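Local atomic coordinates of capsular polysaccharide biosynthesis protein (Burkholderia pseudomallei, PDB entry 4BQN), a protein that binds coenzyme A and is probably an acetyltransferase acting in the biosynthesis of capsular polysaccharide. Residues S94-H99 and D179-D184; P17-M22 and R208-R213; S9-C14 and D61-Q66. The protein carries 1 engineered substitution. All blocks are in the same frame, centred on the assembly; numbering follows the deposited sequence. Where two conformers were deposited one is given.

Interaction 1 of 3, residues S94-H99 and D179-D184; sequences SVQYMH and DISVTD. With COA (coenzyme A), chain C.
The two backbones run in nearly the same direction, 17° apart end to end, and meet in a single beta bridge between Val-95 and Ile-180, where Gln-96 N gives a nearly straight bond of 2.8 Å to Ile-180 O, almost along the C=O axis, while the return bond from Ile-180 N to Ser-94 O is weak. At one end Ser-94 and Asp-179 grip each other reciprocally. Ser-94 N reaches the anti lone pair of Asp-179 OD2 at 2.9 Å, and Asp-179 N answers to Ser-94 OG, held between backbone N and carbonyl carbon by chi1 of 53°. At the other end Gln-96, with CG anti to its backbone N and the chain extended beyond, reaches across to segment 179-184. Its OE1 receives Val-182 N at 2.8 Å from above the carbonyl plane, and its NE2 gives an in-plane bond of 2.8 Å to Thr-183 OG1. One amide thus ties down the residue at the N-cap position and the first turn of helix 183-189. Tyr-97 and His-99 instead serve coenzyme A: Tyr-97 OH accepts from N8P at 3.1 Å, and the imidazole face lies under the adenine, with C4A above its centre. Strand 62-65 flanks Ser-94 and Val-95, helix 204-217 packs against Val-95, Met-98, Ile-180 and Val-182, and Leu-164 of helix 153-167 touches Gln-96 and Thr-183.

Interaction 2 of 3, residues P17-M22 and R208-R213; sequences PALAKM and REIAAR
With CG anti to the backbone N (chi1 177°), Leu-19 sends its CD1 branch onto Ala-211, while Met-22 starts out the same way (chi1 -170°) and then bends at chi2 and chi3, so that its thioether folds over Arg-208. Ala-211 is the common target: its CB meets Leu-19 CD1 at 3.8 Å and Met-22 CG at 3.7 Å. The backbones come within 6.3 Å, CA to CA, at Leu-19 and Ala-211, consistent with the small side chain of Ala-211, on which Phe-227 of a loop also packs. Leu-19 CD1 reaches Ile-210 CG2 at 4.2 Å. This is helix-on-helix packing in the layer over one face of the parallel sheet: segments 17-22 and 208-213, taken from helices 15-24 and 204-217, cross at -73° with their axes 9.5 Å apart. No hydrogen bond joins the two segments; the grip is apolar throughout. Even Arg-208 takes part through its aliphatic stem, CG lying 3.8 Å from Met-22 SD, although its CB starts off away from the partner helix. Elsewhere on the same segment Arg-213 forms a side-on salt bridge with Glu-209, NE and NH2 both meeting OE2 in the guanidinium plane.

Interaction 3 of 3, residues S9-C14 and D61-Q66; sequences SVYGSC and DLFLYQ. With COA (coenzyme A), chain C.
Two neighbouring parallel strands, 6-11 and 62-65, form the middle of a four-stranded parallel sheet, and the loop leaving the first carries the cysteine that is bound to coenzyme A. The register pairs Ser-9 with Phe-63, Val-10 with Leu-64 and Tyr-11 with Tyr-65. Backbone bonds alternate across the pair, from Ser-9 N to Leu-62 O, Leu-64 N to Ser-9 O, Tyr-11 N to Leu-64 O and finally Gln-66 N to Tyr-11 O at 2.9 Å. Val-10 and Leu-64 lie side by side on one face, CG1 of Val-10 being 4.1 Å from CB of Leu-64. On the other, Phe-63 swings its ring toward the first strand and brings CE1 to 3.6 Å from Tyr-11 CB. Past the strand ends Gln-66 takes over. Its extended side chain turns OE1 back to Ser-13, accepting in the carbonyl plane from both Ser-13 N at 2.9 Å and Ser-13 OG at 2.7 Å, the hydroxyl arriving on a lone pair. Gly-12 takes backbone angles (phi 164°, psi -143°) that suit glycine, and Gln-66 OE1 sits where a CB would point. Next along the loop, Cys-14 SG is joined to S1P of coenzyme A in a mixed disulfide of 2.0 Å, and Ser-13 OG, which also caps Gln-15 N, stands 3.5 Å from S1P. As for the surroundings, helix 15-24 covers the Val-10 and Leu-64 face, helix 79-83 packs on Tyr-11, Phe-63 and Tyr-65 of the other, and strand 91-94 borders strand 62-65.

Interaction 3 joins the two central strands of the sheet, and the other two contacts touch it. Strand 62-65 leads on to interaction 1, with Val-95 N 2.7 Å from Tyr-65 O and Gln-66 NE2 2.9 Å from Gln-96 O, linking the cysteine loop to the Tyr-97 segment. Both contacts reach coenzyme A: interaction 3 holds its sulfur end, disulfide-bonded to Cys-14, and interaction 1 its adenine and pantetheine, with Tyr-97 CE1 3.4 Å from Ser-13 OG. Interaction 2 is set apart, the side chain of Leu-19 being about 10 Å from the coenzyme. It meets interaction 3 at Ala-20 CB and Val-10 CG2 (3.7 Å) and interaction 1 at Arg-213 CB and Ile-180 CG2 (3.6 Å).

Interaction 1 of 3, residues S94-H99 and D179-D184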
# COMPACT_ATOMS: atom_id res chain seq x y z
N SER A 94 -8.76 13.02 -7.32
CA SER A 94 -8.30 11.67 -7.05
C SER A 94 -6.81 11.59 -6.77
O SER A 94 -5.98 12.30 -7.39
CB SER A 94 -8.70 10.71 -8.17
OG SER A 94 -8.27 11.22 -9.42
N VAL A 95 -6.50 10.73 -5.81
CA VAL A 95 -5.15 10.49 -5.33
C VAL A 95 -4.79 9.03 -5.57
O VAL A 95 -5.57 8.12 -5.25
CB VAL A 95 -5.06 10.78 -3.82
CG1 VAL A 95 -3.64 10.55 -3.30
CG2 VAL A 95 -5.50 12.21 -3.54
N GLN A 96 -3.59 8.83 -6.10
CA GLN A 96 -3.05 7.52 -6.37
C GLN A 96 -3.16 6.59 -5.15
O GLN A 96 -2.89 7.01 -4.02
CB GLN A 96 -1.58 7.68 -6.73
CG GLN A 96 -0.82 6.39 -6.99
CD GLN A 96 0.54 6.69 -7.58
OE1 GLN A 96 1.31 7.46 -7.00
NE2 GLN A 96 0.83 6.12 -8.76
N TYR A 97 -3.55 5.34 -5.41
CA TYR A 97 -3.46 4.28 -4.42
C TYR A 97 -2.03 3.74 -4.51
O TYR A 97 -1.62 3.18 -5.54
CB TYR A 97 -4.49 3.19 -4.68
CG TYR A 97 -4.35 2.04 -3.71
CD1 TYR A 97 -4.59 2.22 -2.34
CD2 TYR A 97 -3.93 0.79 -4.15
CE1 TYR A 97 -4.45 1.17 -1.45
CE2 TYR A 97 -3.79 -0.27 -3.27
CZ TYR A 97 -4.05 -0.07 -1.92
OH TYR A 97 -3.93 -1.09 -1.02
N MET A 98 -1.25 3.94 -3.46
CA MET A 98 0.17 3.65 -3.51
C MET A 98 0.42 2.19 -3.12
O MET A 98 0.24 1.80 -1.97
CB MET A 98 0.92 4.61 -2.58
CG MET A 98 0.79 6.05 -3.01
SD MET A 98 1.35 7.24 -1.77
CE MET A 98 -0.12 7.34 -0.74
N HIS A 99 0.87 1.40 -4.09
CA HIS A 99 1.16 -0.02 -3.90
C HIS A 99 2.46 -0.29 -4.64
O HIS A 99 2.63 0.15 -5.79
CB HIS A 99 -0.02 -0.85 -4.42
CG HIS A 99 0.17 -2.33 -4.35
ND1 HIS A 99 -0.62 -3.15 -3.57
CD2 HIS A 99 1.03 -3.14 -5.02
CE1 HIS A 99 -0.25 -4.40 -3.76
NE2 HIS A 99 0.75 -4.43 -4.63
N ASP A 179 -5.81 12.23 -10.59
CA ASP A 179 -5.30 13.60 -10.55
C ASP A 179 -3.90 13.75 -9.97
O ASP A 179 -3.10 14.53 -10.50
CB ASP A 179 -6.26 14.53 -9.78
CG ASP A 179 -7.60 14.71 -10.48
OD1 ASP A 179 -7.60 15.12 -11.66
OD2 ASP A 179 -8.64 14.44 -9.84
N ILE A 180 -3.59 13.00 -8.91
CA ILE A 180 -2.41 13.27 -8.09
C ILE A 180 -1.66 11.96 -7.88
O ILE A 180 -2.21 11.02 -7.29
CB ILE A 180 -2.82 13.87 -6.73
CG1 ILE A 180 -3.55 15.22 -6.91
CG2 ILE A 180 -1.60 14.06 -5.84
CD1 ILE A 180 -4.52 15.55 -5.79
N SER A 181 -0.42 11.88 -8.37
CA SER A 181 0.40 10.67 -8.30
C SER A 181 1.87 10.96 -8.01
O SER A 181 2.34 12.08 -8.19
CB SER A 181 0.32 9.88 -9.60
OG SER A 181 -1.00 9.46 -9.89
N VAL A 182 2.59 9.92 -7.58
CA VAL A 182 4.01 10.02 -7.25
C VAL A 182 4.82 8.89 -7.88
O VAL A 182 5.87 8.52 -7.36
CB VAL A 182 4.26 10.05 -5.72
CG1 VAL A 182 3.87 11.39 -5.13
CG2 VAL A 182 3.53 8.92 -5.00
N THR A 183 4.38 8.40 -9.03
CA THR A 183 5.02 7.25 -9.68
C THR A 183 6.51 7.49 -10.00
O THR A 183 7.35 6.64 -9.69
CB THR A 183 4.27 6.86 -10.96
OG1 THR A 183 2.88 6.65 -10.64
CG2 THR A 183 4.86 5.57 -11.56
N ASP A 184 6.83 8.64 -10.60
CA ASP A 184 8.22 8.92 -10.98
C ASP A 184 9.09 9.05 -9.75
O ASP A 184 10.23 8.58 -9.73
CB ASP A 184 8.30 10.20 -11.84
CG ASP A 184 7.51 10.10 -13.13
OD1 ASP A 184 7.47 9.01 -13.74
OD2 ASP A 184 6.92 11.12 -13.55
N1A COA C . 0.17 -3.54 -8.14
C2A COA C . -0.33 -4.78 -7.87
N3A COA C . -1.50 -4.96 -7.24
C4A COA C . -2.24 -3.89 -6.87
C5A COA C . -1.76 -2.54 -7.13
C6A COA C . -0.48 -2.40 -7.81
N6A COA C . 0.02 -1.18 -8.07
N7A COA C . -2.68 -1.66 -6.66
C8A COA C . -3.69 -2.41 -6.14
N9A COA C . -3.40 -3.73 -6.24
C1B COA C . -4.23 -4.87 -5.85
C2B COA C . -5.09 -4.67 -4.61
O2B COA C . -4.34 -5.00 -3.44
C3B COA C . -6.21 -5.65 -4.91
O3B COA C . -5.70 -6.97 -4.64
P3B COA C . -6.66 -8.26 -4.56
O7A COA C . -5.72 -9.35 -4.09
O8A COA C . -7.70 -7.90 -3.54
O9A COA C . -7.21 -8.47 -5.95
C4B COA C . -6.41 -5.50 -6.41
O4B COA C . -5.17 -5.02 -6.93
C5B COA C . -7.54 -4.56 -6.81
O5B COA C . -7.28 -3.30 -6.19
P1A COA C . -7.41 -1.93 -6.97
O1A COA C . -6.91 -0.87 -6.04
O2A COA C . -6.77 -2.02 -8.33
O3A COA C . -8.97 -1.72 -7.25
P2A COA C . -10.30 -1.62 -6.34
O4A COA C . -11.16 -2.82 -6.68
O5A COA C . -10.86 -0.25 -6.60
O6A COA C . -9.83 -1.76 -4.82
CBP COA C . -8.88 -1.29 -2.68
CCP COA C . -9.35 -0.68 -3.99
CDP COA C . -8.34 -0.21 -1.75
CEP COA C . -10.08 -1.91 -1.98
CAP COA C . -7.79 -2.35 -3.00
OAP COA C . -6.60 -1.71 -3.46
C9P COA C . -7.41 -3.34 -1.91
O9P COA C . -8.07 -4.35 -1.73
N8P COA C . -6.30 -3.09 -1.20
C7P COA C . -5.81 -4.01 -0.18
C6P COA C . -6.59 -3.99 1.12
C5P COA C . -6.49 -2.61 1.71
O5P COA C . -7.31 -1.75 1.45
N4P COA C . -5.46 -2.42 2.51
C3P COA C . -5.23 -1.15 3.15
C2P COA C . -3.85 -0.64 2.78
S1P COA C . -3.83 1.09 3.04

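Interaction 2 of 3, residues P17-M22 and R208-R213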
# COMPACT_ATOMS: atom_id res chain seq x y z
N PRO A 17 -6.94 8.21 5.71
CA PRO A 17 -6.80 8.89 7.00
C PRO A 17 -5.34 9.34 7.24
O PRO A 17 -5.12 10.39 7.84
CB PRO A 17 -7.26 7.81 8.00
CG PRO A 17 -8.26 7.00 7.20
CD PRO A 17 -7.62 6.91 5.84
N ALA A 18 -4.38 8.55 6.76
CA ALA A 18 -2.96 8.91 6.92
C ALA A 18 -2.64 10.19 6.16
O ALA A 18 -1.94 11.06 6.70
CB ALA A 18 -2.06 7.77 6.44
N LEU A 19 -3.19 10.34 4.96
CA LEU A 19 -3.00 11.55 4.17
C LEU A 19 -3.64 12.77 4.85
O LEU A 19 -3.03 13.83 4.89
CB LEU A 19 -3.59 11.32 2.77
CG LEU A 19 -3.55 12.53 1.83
CD1 LEU A 19 -2.15 13.07 1.64
CD2 LEU A 19 -4.14 12.10 0.49
N ALA A 20 -4.85 12.61 5.39
CA ALA A 20 -5.48 13.71 6.12
C ALA A 20 -4.63 14.14 7.32
O ALA A 20 -4.47 15.34 7.58
CB ALA A 20 -6.87 13.29 6.59
N LYS A 21 -4.08 13.17 8.05
CA LYS A 21 -3.22 13.47 9.20
C LYS A 21 -2.00 14.28 8.74
O LYS A 21 -1.61 15.27 9.38
CB LYS A 21 -2.81 12.17 9.89
CG LYS A 21 -2.14 12.34 11.25
CD LYS A 21 -3.13 12.65 12.36
CE LYS A 21 -3.84 11.41 12.86
NZ LYS A 21 -4.82 11.75 13.93
N MET A 22 -1.40 13.86 7.63
CA MET A 22 -0.22 14.54 7.13
C MET A 22 -0.56 15.97 6.68
O MET A 22 0.13 16.90 7.07
CB MET A 22 0.41 13.73 5.99
CG MET A 22 1.77 14.22 5.54
SD MET A 22 3.00 14.17 6.86
CE MET A 22 3.42 12.43 6.89
N ARG A 208 4.65 12.24 3.06
CA ARG A 208 4.93 13.67 2.89
C ARG A 208 4.91 14.03 1.41
O ARG A 208 4.37 15.07 1.03
CB ARG A 208 6.27 14.06 3.50
CG ARG A 208 6.27 14.02 5.02
CD ARG A 208 7.51 14.70 5.57
NE ARG A 208 8.76 14.06 5.18
CZ ARG A 208 9.39 13.11 5.88
NH1 ARG A 208 8.85 12.62 7.00
NH2 ARG A 208 10.54 12.62 5.44
N GLU A 209 5.51 13.19 0.58
CA GLU A 209 5.60 13.50 -0.84
C GLU A 209 4.21 13.59 -1.48
O GLU A 209 3.92 14.55 -2.21
CB GLU A 209 6.49 12.51 -1.60
CG GLU A 209 6.98 13.07 -2.92
CD GLU A 209 7.92 14.25 -2.75
OE1 GLU A 209 8.69 14.30 -1.75
OE2 GLU A 209 7.90 15.17 -3.60
N ILE A 210 3.35 12.60 -1.22
CA ILE A 210 2.00 12.63 -1.82
C ILE A 210 1.18 13.80 -1.27
O ILE A 210 0.45 14.45 -2.02
CB ILE A 210 1.27 11.26 -1.70
CG1 ILE A 210 0.00 11.22 -2.56
CG2 ILE A 210 0.93 10.91 -0.27
CD1 ILE A 210 0.28 11.26 -4.03
N ALA A 211 1.31 14.09 0.03
CA ALA A 211 0.63 15.25 0.62
C ALA A 211 1.10 16.54 -0.07
O ALA A 211 0.29 17.42 -0.36
CB ALA A 211 0.87 15.31 2.11
N ALA A 212 2.40 16.66 -0.34
CA ALA A 212 2.92 17.81 -1.07
C ALA A 212 2.27 17.92 -2.46
O ALA A 212 1.88 19.03 -2.87
CB ALA A 212 4.43 17.73 -1.19
N ARG A 213 2.13 16.81 -3.17
CA ARG A 213 1.51 16.86 -4.50
C ARG A 213 0.04 17.26 -4.41
O ARG A 213 -0.46 17.94 -5.30
CB ARG A 213 1.68 15.55 -5.28
CG ARG A 213 3.10 14.98 -5.33
CD ARG A 213 4.19 15.99 -5.69
NE ARG A 213 5.51 15.37 -5.57
CZ ARG A 213 6.08 14.58 -6.47
NH1 ARG A 213 5.46 14.30 -7.63
NH2 ARG A 213 7.30 14.08 -6.23

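Interaction 3 of 3, residues S9-C14 and D61-Q66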
# COMPACT_ATOMS: atom_id res chain seq x y z
N SER A 9 -12.69 16.29 3.02
CA SER A 9 -12.55 14.96 3.56
C SER A 9 -11.60 14.19 2.68
O SER A 9 -11.35 14.58 1.53
CB SER A 9 -13.89 14.24 3.62
OG SER A 9 -13.77 13.06 4.38
N VAL A 10 -11.07 13.09 3.22
CA VAL A 10 -10.22 12.18 2.46
C VAL A 10 -10.80 10.77 2.58
O VAL A 10 -10.89 10.22 3.68
CB VAL A 10 -8.74 12.19 2.92
CG1 VAL A 10 -7.88 11.52 1.86
CG2 VAL A 10 -8.22 13.60 3.19
N TYR A 11 -11.18 10.20 1.44
CA TYR A 11 -11.76 8.87 1.43
C TYR A 11 -10.92 7.93 0.59
O TYR A 11 -10.47 8.30 -0.50
CB TYR A 11 -13.17 8.89 0.86
CG TYR A 11 -13.77 7.52 0.72
CD1 TYR A 11 -14.22 6.82 1.83
CD2 TYR A 11 -13.88 6.92 -0.54
CE1 TYR A 11 -14.77 5.56 1.70
CE2 TYR A 11 -14.43 5.65 -0.68
CZ TYR A 11 -14.88 4.97 0.45
OH TYR A 11 -15.46 3.72 0.29
N GLY A 12 -10.74 6.71 1.04
CA GLY A 12 -10.01 5.74 0.24
C GLY A 12 -9.60 4.59 1.12
O GLY A 12 -10.38 4.16 1.98
N SER A 13 -8.41 4.06 0.87
CA SER A 13 -7.86 2.97 1.66
C SER A 13 -7.38 3.50 3.02
O SER A 13 -7.61 4.67 3.37
CB SER A 13 -6.66 2.39 0.91
OG SER A 13 -5.56 3.29 0.95
N CYS A 14 -6.66 2.66 3.76
CA CYS A 14 -6.01 3.11 4.99
C CYS A 14 -5.08 4.32 4.76
O CYS A 14 -4.74 5.04 5.70
CB CYS A 14 -5.26 1.95 5.66
SG CYS A 14 -3.70 1.52 4.95
N ASP A 61 -16.17 21.38 0.37
CA ASP A 61 -15.49 22.15 -0.66
C ASP A 61 -14.52 21.27 -1.45
O ASP A 61 -14.32 21.49 -2.65
CB ASP A 61 -14.74 23.32 -0.04
CG ASP A 61 -15.67 24.29 0.64
OD1 ASP A 61 -16.35 25.04 -0.08
OD2 ASP A 61 -15.73 24.28 1.88
N LEU A 62 -13.93 20.29 -0.77
CA LEU A 62 -12.91 19.43 -1.37
C LEU A 62 -13.10 17.99 -0.94
O LEU A 62 -13.25 17.71 0.25
CB LEU A 62 -11.52 19.91 -0.95
CG LEU A 62 -10.31 19.02 -1.30
CD1 LEU A 62 -10.12 18.88 -2.81
CD2 LEU A 62 -9.05 19.54 -0.63
N PHE A 63 -13.07 17.07 -1.91
CA PHE A 63 -13.14 15.64 -1.64
C PHE A 63 -11.88 15.06 -2.26
O PHE A 63 -11.75 14.99 -3.48
CB PHE A 63 -14.40 15.05 -2.29
CG PHE A 63 -14.65 13.58 -1.99
CD1 PHE A 63 -14.70 13.09 -0.69
CD2 PHE A 63 -14.91 12.70 -3.04
CE1 PHE A 63 -14.96 11.75 -0.44
CE2 PHE A 63 -15.17 11.35 -2.80
CZ PHE A 63 -15.20 10.88 -1.50
N LEU A 64 -10.91 14.72 -1.40
CA LEU A 64 -9.71 14.01 -1.84
C LEU A 64 -10.01 12.54 -1.67
O LEU A 64 -10.42 12.11 -0.61
CB LEU A 64 -8.49 14.39 -0.99
CG LEU A 64 -7.84 15.75 -1.21
CD1 LEU A 64 -6.87 16.06 -0.08
CD2 LEU A 64 -7.14 15.83 -2.56
N TYR A 65 -9.81 11.76 -2.73
CA TYR A 65 -10.21 10.37 -2.64
C TYR A 65 -9.31 9.49 -3.47
O TYR A 65 -8.71 9.94 -4.46
CB TYR A 65 -11.68 10.20 -3.09
CG TYR A 65 -11.87 10.42 -4.56
CD1 TYR A 65 -12.01 11.72 -5.09
CD2 TYR A 65 -11.82 9.35 -5.45
CE1 TYR A 65 -12.12 11.93 -6.46
CE2 TYR A 65 -11.93 9.55 -6.82
CZ TYR A 65 -12.07 10.84 -7.31
OH TYR A 65 -12.18 11.02 -8.66
N GLN A 66 -9.24 8.22 -3.09
CA GLN A 66 -8.57 7.24 -3.92
C GLN A 66 -9.61 6.45 -4.70
O GLN A 66 -10.73 6.25 -4.21
CB GLN A 66 -7.74 6.30 -3.04
CG GLN A 66 -6.66 7.05 -2.28
CD GLN A 66 -5.77 6.15 -1.45
OE1 GLN A 66 -6.26 5.40 -0.61
NE2 GLN A 66 -4.46 6.24 -1.67
N1A COA C . 0.17 -3.54 -8.14
C2A COA C . -0.33 -4.78 -7.87
N3A COA C . -1.50 -4.96 -7.24
C4A COA C . -2.24 -3.89 -6.87
C5A COA C . -1.76 -2.54 -7.13
C6A COA C . -0.48 -2.40 -7.81
N6A COA C . 0.02 -1.18 -8.07
N7A COA C . -2.68 -1.66 -6.66
C8A COA C . -3.69 -2.41 -6.14
N9A COA C . -3.40 -3.73 -6.24
C1B COA C . -4.23 -4.87 -5.85
C2B COA C . -5.09 -4.67 -4.61
O2B COA C . -4.34 -5.00 -3.44
C3B COA C . -6.21 -5.65 -4.91
O3B COA C . -5.70 -6.97 -4.64
P3B COA C . -6.66 -8.26 -4.56
O7A COA C . -5.72 -9.35 -4.09
O8A COA C . -7.70 -7.90 -3.54
O9A COA C . -7.21 -8.47 -5.95
C4B COA C . -6.41 -5.50 -6.41
O4B COA C . -5.17 -5.02 -6.93
C5B COA C . -7.54 -4.56 -6.81
O5B COA C . -7.28 -3.30 -6.19
P1A COA C . -7.41 -1.93 -6.97
O1A COA C . -6.91 -0.87 -6.04
O2A COA C . -6.77 -2.02 -8.33
O3A COA C . -8.97 -1.72 -7.25
P2A COA C . -10.30 -1.62 -6.34
O4A COA C . -11.16 -2.82 -6.68
O5A COA C . -10.86 -0.25 -6.60
O6A COA C . -9.83 -1.76 -4.82
CBP COA C . -8.88 -1.29 -2.68
CCP COA C . -9.35 -0.68 -3.99
CDP COA C . -8.34 -0.21 -1.75
CEP COA C . -10.08 -1.91 -1.98
CAP COA C . -7.79 -2.35 -3.00
OAP COA C . -6.60 -1.71 -3.46
C9P COA C . -7.41 -3.34 -1.91
O9P COA C . -8.07 -4.35 -1.73
N8P COA C . -6.30 -3.09 -1.20
C7P COA C . -5.81 -4.01 -0.18
C6P COA C . -6.59 -3.99 1.12
C5P COA C . -6.49 -2.61 1.71
O5P COA C . -7.31 -1.75 1.45
N4P COA C . -5.46 -2.42 2.51
C3P COA C . -5.23 -1.15 3.15
C2P COA C . -3.85 -0.64 2.78
S1P COA C . -3.83 1.09 3.04